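Local structure of thioredoxin (H-type,TRX-H) (Edwardsiella tarda, 5ZF2) at residues F10-V24 and Q67-N81. The protein is a thioredoxin-like effector that inhibits ASK1-MAPK signalling to promote pathogenesis during infection, and may act as a thioredoxin-type oxidoreductase. Sequence-based numbering, arbitrary orientation.
Sequences FTQAQASGAPVLVDV and QFRVSQQSTLILYRN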
ATOM      1  N   PHE A  10       0.113  -5.899  10.577  1.00 14.06           N
ATOM      2  CA  PHE A  10       0.294  -6.463   9.236  1.00 13.18           C
ATOM      3  C   PHE A  10       0.111  -7.976   9.247  1.00 18.29           C
ATOM      4  O   PHE A  10      -0.595  -8.537   8.393  1.00 17.55           O
ATOM      5  CB  PHE A  10       1.673  -6.098   8.683  1.00 17.86           C
ATOM      6  CG  PHE A  10       1.965  -6.691   7.333  1.00 19.08           C
ATOM      7  CD1 PHE A  10       1.430  -6.133   6.179  1.00 17.47           C
ATOM      8  CD2 PHE A  10       2.776  -7.806   7.217  1.00 24.16           C
ATOM      9  CE1 PHE A  10       1.722  -6.693   4.920  1.00 15.33           C
ATOM     10  CE2 PHE A  10       3.056  -8.378   5.968  1.00 24.62           C
ATOM     11  CZ  PHE A  10       2.534  -7.814   4.827  1.00 16.19           C
ATOM     12  N   THR A  11       0.745  -8.665  10.203  1.00 16.50           N
ATOM     13  CA  THR A  11       0.640 -10.117  10.229  1.00 22.66           C
ATOM     14  C   THR A  11      -0.801 -10.548  10.474  1.00 23.92           C
ATOM     15  O   THR A  11      -1.280 -11.519   9.870  1.00 20.94           O
ATOM     16  CB  THR A  11       1.574 -10.725  11.291  1.00 34.59           C
ATOM     17  OG1 THR A  11       1.104 -10.404  12.593  1.00 46.39           O
ATOM     18  CG2 THR A  11       3.004 -10.214  11.151  1.00 31.71           C
ATOM     19  N   GLN A  12      -1.527  -9.808  11.317  1.00 18.53           N
ATOM     20  CA  GLN A  12      -2.921 -10.162  11.556  1.00 19.51           C
ATOM     21  C   GLN A  12      -3.764  -9.916  10.308  1.00 20.62           C
ATOM     22  O   GLN A  12      -4.633 -10.730   9.972  1.00 20.04           O
ATOM     23  CB  GLN A  12      -3.462  -9.390  12.756  1.00 25.04           C
ATOM     24  CG  GLN A  12      -4.928  -9.619  13.027  1.00 32.43           C
ATOM     25  CD  GLN A  12      -5.680  -8.319  13.224  1.00 50.54           C
ATOM     26  OE1 GLN A  12      -5.663  -7.756  14.316  1.00 52.13           O
ATOM     27  NE2 GLN A  12      -6.308  -7.810  12.159  1.00 57.63           N
ATOM     28  N   ALA A  13      -3.504  -8.819   9.586  1.00 16.89           N
ATOM     29  CA  ALA A  13      -4.200  -8.601   8.318  1.00 21.71           C
ATOM     30  C   ALA A  13      -3.911  -9.723   7.316  1.00 16.51           C
ATOM     31  O   ALA A  13      -4.832 -10.234   6.662  1.00 18.71           O
ATOM     32  CB  ALA A  13      -3.817  -7.236   7.728  1.00 14.24           C
ATOM     33  N   GLN A  14      -2.651 -10.144   7.195  1.00 17.97           N
ATOM     34  CA  GLN A  14      -2.323 -11.199   6.231  1.00 14.78           C
ATOM     35  C   GLN A  14      -2.993 -12.522   6.569  1.00 19.67           C
ATOM     36  O   GLN A  14      -3.329 -13.296   5.664  1.00 21.40           O
ATOM     37  CB  GLN A  14      -0.813 -11.405   6.152  1.00 19.19           C
ATOM     38  CG  GLN A  14      -0.083 -10.213   5.575  1.00 21.06           C
ATOM     39  CD  GLN A  14      -0.214 -10.137   4.066  1.00 25.39           C
ATOM     40  OE1 GLN A  14      -1.293  -9.865   3.533  1.00 21.75           O
ATOM     41  NE2 GLN A  14       0.891 -10.377   3.372  1.00 20.26           N
ATOM     42  N   ALA A  15      -3.165 -12.824   7.848  1.00 19.81           N
ATOM     43  CA  ALA A  15      -3.813 -14.070   8.236  1.00 24.01           C
ATOM     44  C   ALA A  15      -5.340 -14.009   8.126  1.00 26.51           C
ATOM     45  O   ALA A  15      -5.990 -15.059   8.168  1.00 19.36           O
ATOM     46  CB  ALA A  15      -3.405 -14.433   9.665  1.00 20.78           C
ATOM     47  N   SER A  16      -5.918 -12.820   7.940  1.00 23.30           N
ATOM     48  CA  SER A  16      -7.362 -12.627   7.963  1.00 24.12           C
ATOM     49  C   SER A  16      -8.063 -13.074   6.686  1.00 20.63           C
ATOM     50  O   SER A  16      -9.289 -13.217   6.695  1.00 22.71           O
ATOM     51  CB  SER A  16      -7.691 -11.146   8.175  1.00 21.89           C
ATOM     52  OG  SER A  16      -7.405 -10.409   6.983  1.00 17.82           O
ATOM     53  N   GLY A  17      -7.347 -13.253   5.585  1.00 16.40           N
ATOM     54  CA  GLY A  17      -7.998 -13.483   4.312  1.00 20.61           C
ATOM     55  C   GLY A  17      -8.288 -12.234   3.505  1.00 19.77           C
ATOM     56  O   GLY A  17      -8.544 -12.347   2.297  1.00 22.54           O
ATOM     57  N   ALA A  18      -8.219 -11.028   4.124  1.00 19.92           N
ATOM     58  CA  ALA A  18      -8.514  -9.806   3.387  1.00 17.05           C
ATOM     59  C   ALA A  18      -7.350  -9.420   2.465  1.00 16.97           C
ATOM     60  O   ALA A  18      -6.194  -9.752   2.740  1.00 19.58           O
ATOM     61  CB  ALA A  18      -8.808  -8.656   4.355  1.00 18.67           C
ATOM     62  N   PRO A  19      -7.635  -8.692   1.386  1.00 15.72           N
ATOM     63  CA  PRO A  19      -6.559  -8.061   0.610  1.00 17.08           C
ATOM     64  C   PRO A  19      -5.825  -7.016   1.431  1.00 20.67           C
ATOM     65  O   PRO A  19      -6.419  -6.316   2.257  1.00 14.27           O
ATOM     66  CB  PRO A  19      -7.288  -7.395  -0.568  1.00 16.88           C
ATOM     67  CG  PRO A  19      -8.743  -7.605  -0.349  1.00 21.09           C
ATOM     68  CD  PRO A  19      -8.977  -8.239   0.976  1.00 18.38           C
ATOM     69  N   VAL A  20      -4.525  -6.890   1.170  1.00 13.65           N
ATOM     70  CA  VAL A  20      -3.667  -5.973   1.917  1.00 13.00           C
ATOM     71  C   VAL A  20      -2.850  -5.139   0.948  1.00 12.50           C
ATOM     72  O   VAL A  20      -2.240  -5.681   0.019  1.00 12.75           O
ATOM     73  CB  VAL A  20      -2.724  -6.723   2.872  1.00 13.27           C
ATOM     74  CG1 VAL A  20      -1.785  -5.741   3.509  1.00 11.99           C
ATOM     75  CG2 VAL A  20      -3.555  -7.470   3.931  1.00 11.07           C
ATOM     76  N   LEU A  21      -2.810  -3.831   1.180  1.00 11.37           N
ATOM     77  CA  LEU A  21      -2.000  -2.933   0.373  1.00 11.52           C
ATOM     78  C   LEU A  21      -0.887  -2.387   1.249  1.00 16.84           C
ATOM     79  O   LEU A  21      -1.152  -1.762   2.287  1.00 14.99           O
ATOM     80  CB  LEU A  21      -2.831  -1.781  -0.196  1.00 12.56           C
ATOM     81  CG  LEU A  21      -1.971  -0.789  -0.960  1.00 13.44           C
ATOM     82  CD1 LEU A  21      -1.508  -1.414  -2.295  1.00 12.96           C
ATOM     83  CD2 LEU A  21      -2.734   0.539  -1.196  1.00 14.35           C
ATOM     84  N   VAL A  22       0.344  -2.596   0.827  1.00 11.13           N
ATOM     85  CA  VAL A  22       1.503  -1.976   1.453  1.00 12.18           C
ATOM     86  C   VAL A  22       1.838  -0.735   0.635  1.00 18.81           C
ATOM     87  O   VAL A  22       2.141  -0.837  -0.563  1.00 15.18           O
ATOM     88  CB  VAL A  22       2.688  -2.958   1.508  1.00 16.84           C
ATOM     89  CG1 VAL A  22       3.979  -2.240   1.893  1.00 16.98           C
ATOM     90  CG2 VAL A  22       2.373  -4.083   2.491  1.00 13.73           C
ATOM     91  N   ASP A  23       1.801   0.423   1.280  1.00 13.64           N
ATOM     92  CA  ASP A  23       1.954   1.717   0.622  1.00 15.01           C
ATOM     93  C   ASP A  23       3.173   2.392   1.233  1.00 14.45           C
ATOM     94  O   ASP A  23       3.096   2.938   2.339  1.00 16.52           O
ATOM     95  CB  ASP A  23       0.695   2.564   0.792  1.00 18.38           C
ATOM     96  CG  ASP A  23       0.835   3.965   0.214  1.00 23.56           C
ATOM     97  OD1 ASP A  23       1.903   4.326  -0.311  1.00 24.78           O
ATOM     98  OD2 ASP A  23      -0.150   4.719   0.300  1.00 32.55           O
ATOM     99  N   VAL A  24       4.286   2.377   0.507  1.00 14.32           N
ATOM    100  CA  VAL A  24       5.544   2.920   1.012  1.00 17.12           C
ATOM    101  C   VAL A  24       5.661   4.382   0.613  1.00 23.27           C
ATOM    102  O   VAL A  24       5.818   4.705  -0.573  1.00 24.13           O
ATOM    103  CB  VAL A  24       6.746   2.129   0.491  1.00 18.72           C
ATOM    104  CG1 VAL A  24       8.039   2.761   1.022  1.00 18.49           C
ATOM    105  CG2 VAL A  24       6.633   0.661   0.904  1.00 17.75           C
ATOM    106  N   GLN A  67      11.876  -6.586   4.362  1.00 18.78           N
ATOM    107  CA  GLN A  67      10.840  -7.608   4.275  1.00 24.08           C
ATOM    108  C   GLN A  67      10.083  -7.544   2.943  1.00 28.83           C
ATOM    109  O   GLN A  67       9.743  -8.580   2.352  1.00 24.86           O
ATOM    110  CB  GLN A  67       9.886  -7.410   5.452  1.00 23.02           C
ATOM    111  CG  GLN A  67       8.619  -8.216   5.399  1.00 44.13           C
ATOM    112  CD  GLN A  67       7.759  -7.989   6.646  1.00 50.54           C
ATOM    113  OE1 GLN A  67       7.816  -6.924   7.261  1.00 46.83           O
ATOM    114  NE2 GLN A  67       6.960  -8.978   7.012  1.00 54.09           N
ATOM    115  N   PHE A  68       9.791  -6.338   2.470  1.00 17.03           N
ATOM    116  CA  PHE A  68       9.005  -6.112   1.269  1.00 16.43           C
ATOM    117  C   PHE A  68       9.854  -5.961   0.013  1.00 17.08           C
ATOM    118  O   PHE A  68       9.287  -5.828  -1.075  1.00 20.67           O
ATOM    119  CB  PHE A  68       8.140  -4.860   1.466  1.00 16.04           C
ATOM    120  CG  PHE A  68       7.109  -5.010   2.562  1.00 19.45           C
ATOM    121  CD1 PHE A  68       6.236  -6.079   2.555  1.00 21.36           C
ATOM    122  CD2 PHE A  68       7.040  -4.092   3.613  1.00 20.27           C
ATOM    123  CE1 PHE A  68       5.294  -6.232   3.556  1.00 24.73           C
ATOM    124  CE2 PHE A  68       6.109  -4.246   4.621  1.00 20.79           C
ATOM    125  CZ  PHE A  68       5.231  -5.316   4.593  1.00 20.51           C
ATOM    126  N   ARG A  69      11.185  -5.989   0.140  1.00 18.07           N
ATOM    127  CA  ARG A  69      12.099  -5.854  -0.992  1.00 18.86           C
ATOM    128  C   ARG A  69      11.831  -4.522  -1.702  1.00 22.31           C
ATOM    129  O   ARG A  69      11.573  -4.456  -2.907  1.00 19.50           O
ATOM    130  CB  ARG A  69      11.970  -7.073  -1.925  1.00 23.79           C
ATOM    131  CG  ARG A  69      12.783  -7.048  -3.236  1.00 32.85           C
ATOM    132  CD  ARG A  69      12.578  -8.319  -4.093  1.00 27.28           C
ATOM    133  NE  ARG A  69      11.367  -8.234  -4.916  1.00 25.44           N
ATOM    134  CZ  ARG A  69      11.231  -7.458  -5.990  1.00 29.11           C
ATOM    135  NH1 ARG A  69      12.218  -6.672  -6.401  1.00 30.71           N
ATOM    136  NH2 ARG A  69      10.098  -7.464  -6.670  1.00 31.33           N
ATOM    137  N   VAL A  70      11.839  -3.450  -0.914  1.00 19.12           N
ATOM    138  CA  VAL A  70      11.488  -2.110  -1.373  1.00 19.22           C
ATOM    139  C   VAL A  70      12.735  -1.251  -1.368  1.00 26.33           C
ATOM    140  O   VAL A  70      13.410  -1.142  -0.338  1.00 20.94           O
ATOM    141  CB  VAL A  70      10.401  -1.475  -0.489  1.00 20.95           C
ATOM    142  CG1 VAL A  70      10.218   0.012  -0.838  1.00 18.90           C
ATOM    143  CG2 VAL A  70       9.104  -2.239  -0.652  1.00 22.12           C
ATOM    144  N   SER A  71      13.031  -0.626  -2.508  1.00 20.99           N
ATOM    145  CA  SER A  71      14.166   0.273  -2.601  1.00 23.33           C
ATOM    146  C   SER A  71      13.781   1.705  -2.935  1.00 22.90           C
ATOM    147  O   SER A  71      14.659   2.571  -2.924  1.00 28.12           O
ATOM    148  CB  SER A  71      15.177  -0.234  -3.650  1.00 27.09           C
ATOM    149  OG  SER A  71      14.584  -0.345  -4.939  1.00 32.77           O
ATOM    150  N   GLN A  72      12.514   1.988  -3.239  1.00 23.21           N
ATOM    151  CA  GLN A  72      12.120   3.357  -3.550  1.00 24.99           C
ATOM    152  C   GLN A  72      10.823   3.708  -2.836  1.00 21.05           C
ATOM    153  O   GLN A  72       9.948   2.859  -2.643  1.00 20.00           O
ATOM    154  CB  GLN A  72      11.914   3.590  -5.052  1.00 22.24           C
ATOM    155  CG  GLN A  72      12.908   2.836  -5.926  1.00 41.04           C
ATOM    156  CD  GLN A  72      12.843   3.268  -7.364  1.00 43.95           C
ATOM    157  OE1 GLN A  72      12.449   4.394  -7.665  1.00 52.17           O
ATOM    158  NE2 GLN A  72      13.234   2.378  -8.267  1.00 45.70           N
ATOM    159  N   GLN A  73      10.704   4.982  -2.479  1.00 21.54           N
ATOM    160  CA  GLN A  73       9.425   5.520  -2.058  1.00 22.30           C
ATOM    161  C   GLN A  73       8.460   5.459  -3.240  1.00 22.93           C
ATOM    162  O   GLN A  73       8.867   5.287  -4.392  1.00 31.38           O
ATOM    163  CB  GLN A  73       9.600   6.954  -1.566  1.00 26.32           C
ATOM    164  CG  GLN A  73      10.260   7.843  -2.632  1.00 45.17           C
ATOM    165  CD  GLN A  73      10.997   9.052  -2.062  1.00 49.97           C
ATOM    166  OE1 GLN A  73      11.000  10.131  -2.663  1.00 47.90           O
ATOM    167  NE2 GLN A  73      11.630   8.872  -0.906  1.00 49.52           N
ATOM    168  N   SER A  74       7.173   5.599  -2.943  1.00 27.01           N
ATOM    169  CA  SER A  74       6.089   5.493  -3.921  1.00 28.05           C
ATOM    170  C   SER A  74       5.911   4.075  -4.456  1.00 25.06           C
ATOM    171  O   SER A  74       5.311   3.891  -5.523  1.00 24.43           O
ATOM    172  CB  SER A  74       6.256   6.489  -5.083  1.00 19.72           C
ATOM    173  OG  SER A  74       7.265   6.073  -6.013  1.00 21.49           O
ATOM    174  N   THR A  75       6.384   3.064  -3.720  1.00 11.90           N
ATOM    175  CA  THR A  75       6.134   1.665  -4.068  1.00 17.09           C
ATOM    176  C   THR A  75       4.813   1.234  -3.444  1.00 18.17           C
ATOM    177  O   THR A  75       4.554   1.525  -2.265  1.00 17.58           O
ATOM    178  CB  THR A  75       7.251   0.732  -3.572  1.00 16.13           C
ATOM    179  OG1 THR A  75       8.515   1.137  -4.106  1.00 18.42           O
ATOM    180  CG2 THR A  75       6.977  -0.707  -4.011  1.00  9.98           C
ATOM    181  N   LEU A  76       3.973   0.562  -4.238  1.00 10.29           N
ATOM    182  CA  LEU A  76       2.720  -0.036  -3.768  1.00  8.90           C
ATOM    183  C   LEU A  76       2.799  -1.532  -4.023  1.00 11.51           C
ATOM    184  O   LEU A  76       3.213  -1.957  -5.117  1.00 13.44           O
ATOM    185  CB  LEU A  76       1.495   0.529  -4.505  1.00 14.12           C
ATOM    186  CG  LEU A  76       1.289   2.043  -4.497  1.00 12.59           C
ATOM    187  CD1 LEU A  76       0.146   2.449  -5.462  1.00 11.58           C
ATOM    188  CD2 LEU A  76       0.981   2.474  -3.085  1.00 15.46           C
ATOM    189  N   ILE A  77       2.435  -2.321  -3.025  1.00  9.78           N
ATOM    190  CA  ILE A  77       2.446  -3.775  -3.147  1.00 14.35           C
ATOM    191  C   ILE A  77       1.091  -4.305  -2.724  1.00 17.01           C
ATOM    192  O   ILE A  77       0.637  -4.035  -1.609  1.00 12.38           O
ATOM    193  CB  ILE A  77       3.532  -4.431  -2.287  1.00 10.11           C
ATOM    194  CG1 ILE A  77       4.887  -3.747  -2.527  1.00 14.19           C
ATOM    195  CG2 ILE A  77       3.545  -5.964  -2.599  1.00  9.91           C
ATOM    196  CD1 ILE A  77       5.966  -4.166  -1.509  1.00 15.15           C
ATOM    197  N   LEU A  78       0.465  -5.089  -3.584  1.00  9.75           N
ATOM    198  CA  LEU A  78      -0.875  -5.591  -3.298  1.00 13.63           C
ATOM    199  C   LEU A  78      -0.756  -7.062  -2.935  1.00 16.04           C
ATOM    200  O   LEU A  78      -0.118  -7.832  -3.654  1.00 13.84           O
ATOM    201  CB  LEU A  78      -1.822  -5.398  -4.486  1.00 11.22           C
ATOM    202  CG  LEU A  78      -3.255  -5.909  -4.251  1.00 14.20           C
ATOM    203  CD1 LEU A  78      -3.968  -5.119  -3.107  1.00 12.40           C
ATOM    204  CD2 LEU A  78      -4.095  -5.856  -5.527  1.00 17.08           C
ATOM    205  N   TYR A  79      -1.348  -7.442  -1.813  1.00 11.62           N
ATOM    206  CA  TYR A  79      -1.426  -8.835  -1.400  1.00 10.74           C
ATOM    207  C   TYR A  79      -2.869  -9.295  -1.421  1.00 14.78           C
ATOM    208  O   TYR A  79      -3.784  -8.524  -1.118  1.00 16.35           O
ATOM    209  CB  TYR A  79      -0.868  -9.039   0.018  1.00 10.72           C
ATOM    210  CG  TYR A  79       0.587  -8.746   0.155  1.00 11.90           C
ATOM    211  CD1 TYR A  79       1.031  -7.446   0.256  1.00 13.48           C
ATOM    212  CD2 TYR A  79       1.523  -9.773   0.196  1.00 15.38           C
ATOM    213  CE1 TYR A  79       2.364  -7.155   0.393  1.00 17.76           C
ATOM    214  CE2 TYR A  79       2.879  -9.492   0.320  1.00 18.00           C
ATOM    215  CZ  TYR A  79       3.283  -8.184   0.413  1.00 19.00           C
ATOM    216  OH  TYR A  79       4.597  -7.880   0.562  1.00 22.01           O
ATOM    217  N   ARG A  80      -3.070 -10.566  -1.775  1.00 14.59           N
ATOM    218  CA  ARG A  80      -4.363 -11.221  -1.606  1.00 13.62           C
ATOM    219  C   ARG A  80      -4.111 -12.559  -0.934  1.00 20.10           C
ATOM    220  O   ARG A  80      -3.203 -13.298  -1.336  1.00 16.62           O
ATOM    221  CB  ARG A  80      -5.106 -11.384  -2.945  1.00 19.94           C
ATOM    222  CG  ARG A  80      -5.661 -10.045  -3.456  1.00 28.58           C
ATOM    223  CD  ARG A  80      -6.388 -10.131  -4.793  1.00 29.18           C
ATOM    224  NE  ARG A  80      -6.948  -8.837  -5.173  1.00 23.51           N
ATOM    225  CZ  ARG A  80      -7.186  -8.486  -6.431  1.00 28.62           C
ATOM    226  NH1 ARG A  80      -6.906  -9.340  -7.386  1.00 29.47           N
ATOM    227  NH2 ARG A  80      -7.695  -7.295  -6.748  1.00 25.74           N
ATOM    228  N   ASN A  81      -4.863 -12.821   0.133  1.00 19.98           N
ATOM    229  CA  ASN A  81      -4.750 -14.053   0.902  1.00 21.70           C
ATOM    230  C   ASN A  81      -3.320 -14.268   1.389  1.00 23.96           C
ATOM    231  O   ASN A  81      -2.838 -15.407   1.467  1.00 24.80           O
ATOM    232  CB  ASN A  81      -5.240 -15.263   0.095  1.00 23.91           C
ATOM    233  CG  ASN A  81      -5.586 -16.444   0.980  1.00 36.16           C
ATOM    234  OD1 ASN A  81      -6.090 -16.272   2.098  1.00 42.24           O
ATOM    235  ND2 ASN A  81      -5.280 -17.652   0.504  1.00 37.31           N
TER
HETATM  236  O   HOH W   1      -4.066 -15.959   4.745  1.00 45.70           O
HETATM  237  O   HOH W   2      -7.334 -11.474   0.116  1.00 24.40           O
HETATM  238  O   HOH W   3      -8.991 -14.858   1.210  1.00 34.13           O
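The carbonyl oxygen of V20 takes one strong bond from the facing strand, Y79 N to V20 O at 2.7 Å, with L78 CA adding a weaker CH...O contact. Strands 20-24 and 75-80 run antiparallel, V20 and V22 forming hydrogen-bonded pairs with Y79 and I77. At the far end a G1 beta bulge sets both S74 and T75 against V24, whose oxygen takes S74 N through a bent bond (132°).

On the sheet face bearing V20 and V22, the rings of F10, F68 and Y79 form a run of T-shaped stacks. The edge of F68 meets one face of F10, with F68 CE1 3.4 Å from F10 CZ, and F10 in turn sets its own edge toward the face of Y79. F10 reaches this site because its CG lies anti to the backbone N (chi1 177°). V22 touches two of the rings, CG1 over the face of F68 in a CH-pi contact and CG2 against Y79 CE1. Q14 folds back at chi2 (-77°), which swings its amide over the Y79 ring, NE2 3.3 Å from CD2, with the amide almost perpendicular to the ring.

Water joins the loop ends, accepting from N81 N and donating to G17 O. Within the thioredoxin fold these are inner strands of the mixed sheet: 52-57 flanks 20-25, 83-89 flanks 75-80, and helices 7-15 and 62-68 cover the aromatic face, while L21 packs on helix 30-43 across the sheet.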